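Long-range contacts in NANS (YJHS), A 9-O-acetyl N-acetylneuraminic acid esterase (Escherichia coli O157:H7 EDL933, PDB 3PT5), which probably hydrolyses the 9-O-acetyl group of 9-O-acetyl-N-acetylneuraminate, a step required for the bacterium to grow on this alternative sialic acid: residues 111-116 and 322-327; 102-107 and 317-322; 22-27 and 124-129. One frame throughout, in Å; residues are numbered along the deposited sequence.

Contact 1. Residues 111-116 and 322-327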
loop_
_atom_site.group_PDB
_atom_site.type_symbol
_atom_site.label_atom_id
_atom_site.label_comp_id
_atom_site.label_asym_id
_atom_site.label_seq_id
_atom_site.Cartn_x
_atom_site.Cartn_y
_atom_site.Cartn_z
ATOM N N ALA A 111 -0.331 7.731 -6.875
ATOM C CA ALA A 111 -0.617 7.721 -8.290
ATOM C C ALA A 111 -1.014 9.109 -8.827
ATOM O O ALA A 111 -0.490 9.532 -9.876
ATOM C CB ALA A 111 -1.689 6.678 -8.580
ATOM N N ARG A 112 -1.922 9.808 -8.145
ATOM C CA ARG A 112 -2.370 11.113 -8.617
ATOM C C ARG A 112 -1.210 12.094 -8.620
ATOM O O ARG A 112 -1.072 12.877 -9.547
ATOM C CB ARG A 112 -3.546 11.656 -7.794
ATOM C CG ARG A 112 -3.924 13.099 -8.166
ATOM C CD ARG A 112 -5.065 13.616 -7.294
ATOM N NE ARG A 112 -6.323 13.542 -8.030
ATOM C CZ ARG A 112 -7.097 12.466 -8.109
ATOM N NH1 ARG A 112 -6.769 11.350 -7.461
ATOM N NH2 ARG A 112 -8.206 12.521 -8.835
ATOM N N LYS A 113 -0.342 12.007 -7.611
ATOM C CA LYS A 113 0.778 12.957 -7.529
ATOM C C LYS A 113 1.906 12.667 -8.529
ATOM O O LYS A 113 2.668 13.571 -8.878
ATOM C CB LYS A 113 1.292 13.080 -6.088
ATOM C CG LYS A 113 0.276 13.772 -5.180
ATOM C CD LYS A 113 0.675 13.673 -3.690
ATOM C CE LYS A 113 -0.438 14.254 -2.790
ATOM N NZ LYS A 113 0.022 14.232 -1.384
ATOM N N LEU A 114 1.995 11.420 -8.997
ATOM C CA LEU A 114 2.955 11.024 -10.054
ATOM C C LEU A 114 2.472 11.354 -11.482
ATOM O O LEU A 114 3.280 11.613 -12.379
ATOM C CB LEU A 114 3.209 9.532 -9.987
ATOM C CG LEU A 114 4.008 8.926 -8.842
ATOM C CD1 LEU A 114 3.899 7.385 -8.917
ATOM C CD2 LEU A 114 5.495 9.374 -8.939
ATOM N N LEU A 115 1.156 11.341 -11.687
ATOM C CA LEU A 115 0.598 11.431 -13.031
ATOM C C LEU A 115 1.085 12.657 -13.799
ATOM O O LEU A 115 1.346 12.544 -14.993
ATOM C CB LEU A 115 -0.944 11.391 -12.974
ATOM C CG LEU A 115 -1.715 11.208 -14.280
ATOM C CD1 LEU A 115 -1.582 9.815 -14.858
ATOM C CD2 LEU A 115 -3.152 11.554 -13.969
ATOM N N PRO A 116 1.246 13.827 -13.126
ATOM C CA PRO A 116 1.620 14.979 -13.968
ATOM C C PRO A 116 2.995 14.852 -14.585
ATOM O O PRO A 116 3.325 15.593 -15.517
ATOM C CB PRO A 116 1.614 16.148 -12.982
ATOM C CG PRO A 116 0.790 15.712 -11.850
ATOM C CD PRO A 116 0.938 14.246 -11.741
ATOM N N ILE A 322 2.238 11.417 3.568
ATOM C CA ILE A 322 2.721 10.046 3.244
ATOM C C ILE A 322 2.880 9.886 1.732
ATOM O O ILE A 322 3.917 9.445 1.231
ATOM C CB ILE A 322 1.784 8.958 3.806
ATOM C CG1 ILE A 322 1.806 9.001 5.337
ATOM C CG2 ILE A 322 2.096 7.568 3.207
ATOM C CD1 ILE A 322 0.761 8.172 5.970
ATOM N N SER A 323 1.856 10.270 0.977
ATOM C CA SER A 323 1.960 10.185 -0.466
ATOM C C SER A 323 2.937 11.207 -1.017
ATOM O O SER A 323 3.625 10.894 -1.973
ATOM C CB SER A 323 0.586 10.277 -1.130
ATOM O OG SER A 323 -0.119 11.376 -0.594
ATOM N N ASP A 324 3.064 12.375 -0.369
ATOM C CA ASP A 324 4.099 13.348 -0.765
ATOM C C ASP A 324 5.472 12.716 -0.718
ATOM O O ASP A 324 6.249 12.859 -1.653
ATOM C CB ASP A 324 4.112 14.565 0.165
ATOM C CG ASP A 324 2.979 15.523 -0.092
ATOM O OD1 ASP A 324 2.319 15.441 -1.141
ATOM O OD2 ASP A 324 2.757 16.403 0.795
ATOM N N ARG A 325 5.769 12.010 0.378
ATOM C CA ARG A 325 7.152 11.569 0.611
ATOM C C ARG A 325 7.496 10.405 -0.318
ATOM O O ARG A 325 8.631 10.312 -0.829
ATOM C CB ARG A 325 7.357 11.218 2.089
ATOM C CG ARG A 325 7.393 12.423 2.995
ATOM C CD ARG A 325 8.683 13.260 2.755
ATOM N NE ARG A 325 9.812 12.772 3.558
ATOM C CZ ARG A 325 11.107 13.073 3.375
ATOM N NH1 ARG A 325 11.511 13.811 2.355
ATOM N NH2 ARG A 325 12.014 12.579 4.213
ATOM N N PHE A 326 6.539 9.511 -0.563
ATOM C CA PHE A 326 6.794 8.465 -1.568
ATOM C C PHE A 326 7.042 9.038 -2.938
ATOM O O PHE A 326 7.970 8.600 -3.608
ATOM C CB PHE A 326 5.645 7.455 -1.651
ATOM C CG PHE A 326 5.757 6.361 -0.625
ATOM C CD1 PHE A 326 4.996 6.403 0.543
ATOM C CD2 PHE A 326 6.637 5.301 -0.829
ATOM C CE1 PHE A 326 5.130 5.408 1.519
ATOM C CE2 PHE A 326 6.767 4.300 0.148
ATOM C CZ PHE A 326 6.022 4.373 1.320
ATOM N N VAL A 327 6.194 9.983 -3.362
ATOM C CA VAL A 327 6.338 10.566 -4.684
ATOM C C VAL A 327 7.689 11.299 -4.803
ATOM O O VAL A 327 8.367 11.172 -5.822
ATOM C CB VAL A 327 5.126 11.450 -5.068
ATOM C CG1 VAL A 327 5.385 12.240 -6.348
ATOM C CG2 VAL A 327 3.863 10.536 -5.190
#
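Val-327 is the buried apolar centre of this helix-to-helix contact, and its two methyls straddle Lys-113 and Leu-114 on helix 107-114. With CG1 anti to the backbone N (chi1 171°), that methyl lies 3.9 Å from CD2 of Leu-114, the two side chains sliding past each other in opposite directions. The other methyl, CG2, turns to the root of the lysine and stands 3.7 Å from CB of Lys-113, with CG of Leu-114 close behind. A short, branched side chain suits a place where the CA atoms of Leu-114 and Val-327 come within 6.4 Å.

The polar side begins where Lys-113 leaves that apolar floor. Its chain runs extended beyond CG, long enough to cross to the neighbouring helix. Lys-113 and Asp-324 are both partly exposed, so this is the solvent side of the contact. NZ makes a salt bridge to OD1 of Asp-324 at 2.6 Å, reaching this oxygen from above the carboxylate plane, 54° out of it. It also donates to OG of Ser-323 at 3.0 Å and to the carbonyl O of Arg-319. Ser-323 holds OG in the crowded position between its backbone N and carbonyl carbon (chi1 49°), from which the hydroxyl also bonds back to the carbonyls of Arg-318, its strongest polar partner, and Gly-320. A small serine thus lets the lysine come close to the helix backbone, and the nearby aspartate probably stabilises the positive charge.

Around the pair, Ile-110 of helix 107-114 touches Ser-323, Phe-326 and Val-327. Leu-114 extends the packing to Ile-330 and Leu-331 of helix 315-335, while Ala-111, Leu-114 and Leu-115 rest on Ile-124 of strand 122-130.

Contact 2. Residues 102-107 and 317-322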
loop_
_atom_site.group_PDB
_atom_site.type_symbol
_atom_site.label_atom_id
_atom_site.label_comp_id
_atom_site.label_asym_id
_atom_site.label_seq_id
_atom_site.Cartn_x
_atom_site.Cartn_y
_atom_site.Cartn_z
ATOM N N GLY A 102 -15.834 2.284 2.855
ATOM C CA GLY A 102 -14.583 1.780 3.394
ATOM C C GLY A 102 -13.633 2.788 4.005
ATOM O O GLY A 102 -13.997 3.906 4.371
ATOM N N THR A 103 -12.394 2.334 4.139
ATOM C CA THR A 103 -11.315 3.130 4.695
ATOM C C THR A 103 -10.469 3.718 3.563
ATOM O O THR A 103 -10.733 3.473 2.394
ATOM C CB THR A 103 -10.422 2.215 5.534
ATOM O OG1 THR A 103 -10.261 0.981 4.821
ATOM C CG2 THR A 103 -11.072 1.998 6.889
ATOM N N VAL A 104 -9.465 4.521 3.919
ATOM C CA VAL A 104 -8.683 5.240 2.911
ATOM C C VAL A 104 -7.226 4.790 2.933
ATOM O O VAL A 104 -6.621 4.731 4.002
ATOM C CB VAL A 104 -8.745 6.750 3.172
ATOM C CG1 VAL A 104 -7.880 7.540 2.203
ATOM C CG2 VAL A 104 -10.213 7.227 3.052
ATOM N N GLY A 105 -6.683 4.498 1.750
ATOM C CA GLY A 105 -5.270 4.145 1.554
ATOM C C GLY A 105 -4.600 5.148 0.633
ATOM O O GLY A 105 -5.281 5.749 -0.206
ATOM N N GLN A 106 -3.273 5.267 0.734
ATOM C CA GLN A 106 -2.501 6.258 -0.015
ATOM C C GLN A 106 -2.159 5.891 -1.451
ATOM O O GLN A 106 -1.568 6.720 -2.132
ATOM C CB GLN A 106 -1.175 6.592 0.698
ATOM C CG GLN A 106 -0.198 5.395 0.849
ATOM C CD GLN A 106 -0.374 4.646 2.177
ATOM O OE1 GLN A 106 -1.454 4.690 2.777
ATOM N NE2 GLN A 106 0.679 3.965 2.637
ATOM N N ALA A 107 -2.456 4.667 -1.927
ATOM C CA ALA A 107 -1.990 4.280 -3.285
ATOM C C ALA A 107 -2.551 5.271 -4.325
ATOM O O ALA A 107 -1.845 5.704 -5.249
ATOM C CB ALA A 107 -2.424 2.868 -3.623
ATOM N N ALA A 317 -3.318 11.964 6.649
ATOM C CA ALA A 317 -1.864 11.757 6.450
ATOM C C ALA A 317 -1.565 11.041 5.149
ATOM O O ALA A 317 -0.560 11.298 4.486
ATOM C CB ALA A 317 -1.264 10.976 7.600
ATOM N N ARG A 318 -2.437 10.114 4.791
ATOM C CA ARG A 318 -2.200 9.326 3.591
ATOM C C ARG A 318 -2.360 10.194 2.341
ATOM O O ARG A 318 -1.523 10.141 1.452
ATOM C CB ARG A 318 -3.149 8.139 3.582
ATOM C CG ARG A 318 -2.744 7.161 4.687
ATOM C CD ARG A 318 -3.770 6.058 4.818
ATOM N NE ARG A 318 -3.680 5.354 6.109
ATOM C CZ ARG A 318 -2.891 4.330 6.365
ATOM N NH1 ARG A 318 -2.071 3.883 5.418
ATOM N NH2 ARG A 318 -2.915 3.753 7.589
ATOM N N ARG A 319 -3.386 11.044 2.328
ATOM C CA ARG A 319 -3.580 12.056 1.261
ATOM C C ARG A 319 -2.509 13.109 1.187
ATOM O O ARG A 319 -2.309 13.735 0.131
ATOM C CB ARG A 319 -4.895 12.817 1.465
ATOM C CG ARG A 319 -6.114 12.012 1.232
ATOM C CD ARG A 319 -7.329 12.812 1.644
ATOM N NE ARG A 319 -8.477 11.922 1.745
ATOM C CZ ARG A 319 -9.285 11.856 2.784
ATOM N NH1 ARG A 319 -9.097 12.662 3.831
ATOM N NH2 ARG A 319 -10.287 10.994 2.756
ATOM N N GLY A 320 -1.848 13.354 2.312
ATOM C CA GLY A 320 -0.860 14.419 2.397
ATOM C C GLY A 320 0.578 13.925 2.445
ATOM O O GLY A 320 1.129 13.467 1.450
ATOM N N ILE A 321 1.188 14.030 3.618
ATOM C CA ILE A 321 2.628 13.838 3.732
ATOM C C ILE A 321 3.063 12.440 3.314
ATOM O O ILE A 321 4.143 12.279 2.761
ATOM C CB ILE A 321 3.123 14.155 5.185
ATOM C CG1 ILE A 321 4.659 14.128 5.282
ATOM C CG2 ILE A 321 2.516 13.178 6.209
ATOM C CD1 ILE A 321 5.396 15.174 4.408
ATOM N N ILE A 322 2.238 11.417 3.568
ATOM C CA ILE A 322 2.721 10.046 3.244
ATOM C C ILE A 322 2.880 9.886 1.732
ATOM O O ILE A 322 3.917 9.445 1.231
ATOM C CB ILE A 322 1.784 8.958 3.806
ATOM C CG1 ILE A 322 1.806 9.001 5.337
ATOM C CG2 ILE A 322 2.096 7.568 3.207
ATOM C CD1 ILE A 322 0.761 8.172 5.970
#
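The loop that leads into helix 107-114 crosses the C-terminal helix 315-335 where that helix widens into a pi-type turn, residues 318-322. There the N of Ile-322 bonds to the O of Ala-317 at 2.9 Å, five residues back. The nearest CA atoms, those of Gln-106 and Arg-318, are 4.7 Å apart, and the same two side chains make the one hydrogen bond between the segments. Arg-318 stretches out from CG to NE, and its NH1 donates to OE1 of Gln-106 at 2.8 Å with an N-H...O angle of 157°. The donor lies in the carbonyl plane on a lone pair, and the oxygen sits at the edge of the guanidinium. Amide and guanidinium are nearly coplanar, 28° apart. Gln-106 achieves this with CG in the crowded position between backbone N and carbonyl carbon and a sharp bend at chi2 (-92°), which together fold the amide back beside the arginine.

Both groups converge on the loop following strand 20-28, the region where SGNH hydrolases carry their nucleophilic serine: NH1 of Arg-318 and NE2 of Gln-106 each donate to the carbonyl O of Asn-31. Glutamine fits because its amide can accept from one neighbour and donate to another. NH2 of Arg-318 bonds to the O of Phe-313, so this buried cation is surrounded in part by neutral oxygens, which would be expected to stabilise its charge.

Packing contacts make up the rest. CD of Arg-318, next to the charged group, lies 3.2 Å from the carbonyl O of Val-104, and CG2 of Ile-322 is 3.9 Å from CG of Gln-106. Arg-319 sends its extended chain across Val-104 at about a right angle, with NH2 3.8 Å from CG2, on its way to a salt bridge with Asp-46 and a hydrogen bond to the O of Leu-39.

Contact 3. Residues 22-27 and 124-129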
loop_
_atom_site.group_PDB
_atom_site.type_symbol
_atom_site.label_atom_id
_atom_site.label_comp_id
_atom_site.label_asym_id
_atom_site.label_seq_id
_atom_site.Cartn_x
_atom_site.Cartn_y
_atom_site.Cartn_z
ATOM N N TYR A 22 2.885 3.054 -16.391
ATOM C CA TYR A 22 3.984 3.014 -15.433
ATOM C C TYR A 22 3.406 2.241 -14.256
ATOM O O TYR A 22 2.371 2.603 -13.740
ATOM C CB TYR A 22 4.342 4.415 -14.969
ATOM C CG TYR A 22 5.164 5.248 -15.928
ATOM C CD1 TYR A 22 6.358 5.832 -15.510
ATOM C CD2 TYR A 22 4.744 5.491 -17.222
ATOM C CE1 TYR A 22 7.118 6.625 -16.366
ATOM C CE2 TYR A 22 5.509 6.284 -18.095
ATOM C CZ TYR A 22 6.703 6.838 -17.651
ATOM O OH TYR A 22 7.475 7.623 -18.498
ATOM N N VAL A 23 4.088 1.180 -13.873
ATOM C CA VAL A 23 3.587 0.184 -12.926
ATOM C C VAL A 23 4.283 0.396 -11.576
ATOM O O VAL A 23 5.504 0.538 -11.512
ATOM C CB VAL A 23 3.806 -1.265 -13.443
ATOM C CG1 VAL A 23 3.486 -2.282 -12.360
ATOM C CG2 VAL A 23 2.968 -1.552 -14.709
ATOM N N LEU A 24 3.485 0.464 -10.504
ATOM C CA LEU A 24 4.030 0.564 -9.149
ATOM C C LEU A 24 3.329 -0.491 -8.302
ATOM O O LEU A 24 2.113 -0.524 -8.264
ATOM C CB LEU A 24 3.788 1.968 -8.588
ATOM C CG LEU A 24 4.419 2.364 -7.258
ATOM C CD1 LEU A 24 5.952 2.570 -7.413
ATOM C CD2 LEU A 24 3.754 3.630 -6.740
ATOM N N THR A 25 4.106 -1.378 -7.673
ATOM C CA THR A 25 3.552 -2.382 -6.761
ATOM C C THR A 25 3.509 -1.794 -5.352
ATOM O O THR A 25 4.410 -1.112 -4.952
ATOM C CB THR A 25 4.406 -3.653 -6.778
ATOM O OG1 THR A 25 4.289 -4.244 -8.082
ATOM C CG2 THR A 25 3.922 -4.673 -5.745
ATOM N N VAL A 26 2.438 -2.082 -4.614
ATOM C CA VAL A 26 2.262 -1.576 -3.256
ATOM C C VAL A 26 2.040 -2.793 -2.398
ATOM O O VAL A 26 1.157 -3.599 -2.701
ATOM C CB VAL A 26 1.080 -0.576 -3.149
ATOM C CG1 VAL A 26 0.960 -0.059 -1.719
ATOM C CG2 VAL A 26 1.336 0.594 -4.094
ATOM N N ALA A 27 2.873 -2.974 -1.369
ATOM C CA ALA A 27 2.800 -4.217 -0.596
ATOM C C ALA A 27 3.187 -3.991 0.864
ATOM O O ALA A 27 3.749 -2.934 1.241
ATOM C CB ALA A 27 3.711 -5.268 -1.243
ATOM N N ILE A 124 -1.021 5.208 -14.956
ATOM C CA ILE A 124 -0.351 4.631 -13.809
ATOM C C ILE A 124 -1.168 3.391 -13.426
ATOM O O ILE A 124 -2.402 3.471 -13.374
ATOM C CB ILE A 124 -0.327 5.605 -12.575
ATOM C CG1 ILE A 124 0.435 6.938 -12.844
ATOM C CG2 ILE A 124 0.223 4.875 -11.352
ATOM C CD1 ILE A 124 1.952 6.823 -12.804
ATOM N N LEU A 125 -0.473 2.281 -13.175
ATOM C CA LEU A 125 -1.097 0.995 -12.837
ATOM C C LEU A 125 -0.532 0.543 -11.515
ATOM O O LEU A 125 0.633 0.189 -11.418
ATOM C CB LEU A 125 -0.838 -0.089 -13.894
ATOM C CG LEU A 125 -1.424 -1.485 -13.616
ATOM C CD1 LEU A 125 -2.931 -1.435 -13.431
ATOM C CD2 LEU A 125 -1.028 -2.475 -14.715
ATOM N N ILE A 126 -1.368 0.582 -10.474
ATOM C CA ILE A 126 -0.939 0.131 -9.148
ATOM C C ILE A 126 -1.238 -1.368 -9.006
ATOM O O ILE A 126 -2.278 -1.840 -9.467
ATOM C CB ILE A 126 -1.697 0.932 -8.046
ATOM C CG1 ILE A 126 -1.320 2.430 -8.100
ATOM C CG2 ILE A 126 -1.494 0.349 -6.649
ATOM C CD1 ILE A 126 0.135 2.774 -8.207
ATOM N N VAL A 127 -0.306 -2.093 -8.391
ATOM C CA VAL A 127 -0.451 -3.519 -8.114
ATOM C C VAL A 127 -0.567 -3.708 -6.567
ATOM O O VAL A 127 0.430 -3.786 -5.879
ATOM C CB VAL A 127 0.726 -4.365 -8.718
ATOM C CG1 VAL A 127 0.501 -5.873 -8.499
ATOM C CG2 VAL A 127 0.899 -4.061 -10.216
ATOM N N PRO A 128 -1.820 -3.729 -6.042
ATOM C CA PRO A 128 -1.999 -3.770 -4.592
ATOM C C PRO A 128 -1.881 -5.195 -4.060
ATOM O O PRO A 128 -2.675 -6.078 -4.435
ATOM C CB PRO A 128 -3.392 -3.128 -4.380
ATOM C CG PRO A 128 -4.091 -3.289 -5.675
ATOM C CD PRO A 128 -3.095 -3.563 -6.761
ATOM N N CYS A 129 -0.880 -5.382 -3.195
ATOM C CA CYS A 129 -0.576 -6.681 -2.581
ATOM C C CYS A 129 -0.344 -6.597 -1.080
ATOM O O CYS A 129 0.626 -7.155 -0.595
ATOM C CB CYS A 129 0.642 -7.319 -3.267
ATOM S SG CYS A 129 0.479 -7.487 -5.050
#
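The one aromatic ring here, that of Tyr-22, leads away from strand 122-130, and its side chain packs on Ile-118, Pro-119 and Leu-184. One face of the sheet carries Tyr-22, Leu-24 and Val-26 beside Ile-124, Ile-126 and Pro-128, towards helix 107-114. The other carries Val-23, Thr-25, Leu-125 and Val-127, towards helix 162-176. These are neighbouring parallel strands in the three-layer alpha/beta/alpha fold of SGNH hydrolases, strand 20-28 also pairing with strand 182-189.

Branched aliphatic residues suit both buried faces. CD1 of Ile-126 lies 3.8 Å from CB of Leu-24; on the other face CG1 of Val-23 touches CG2 of Val-127, also at 3.8 Å. OG1 of Thr-25 finds its polar partner in the hydroxyl of Thr-171.

Five backbone bonds in the parallel pattern join the strands: the N-H groups of Leu-125, Val-127 and Cys-129 go to O of Tyr-22, Leu-24 and Val-26, and those of Leu-24 and Val-26 to O of Leu-125 and Val-127. Pro-128 has no N-H to give; Val-127 and Cys-129 on either side of it supply the bonds. The N of Cys-129 reaches O of Val-26 at 2.8 Å, nearly along the C=O axis.

Contacts 1 and 2 lie on consecutive turns of helix 315-335, share Ile-322 and have centres about 11 Å apart. Backbone carbonyls of segment 317-322 in contact 2 serve as acceptors for the polar atoms of contact 1: O of Arg-318 lies 2.8 Å from OG of Ser-323, and O of Arg-319 is 2.8 Å from NZ of Lys-113. Contact 3 is the sheet floor beneath helix 107-114, and contact 2 also reaches it, CB of Ala-107 being 4.0 Å from CG2 of Ile-126. Strand 20-28 of contact 3 runs on towards Asn-31, whose carbonyl contact 2 grips, so both border the loop that, by family resemblance, probably holds the catalytic serine.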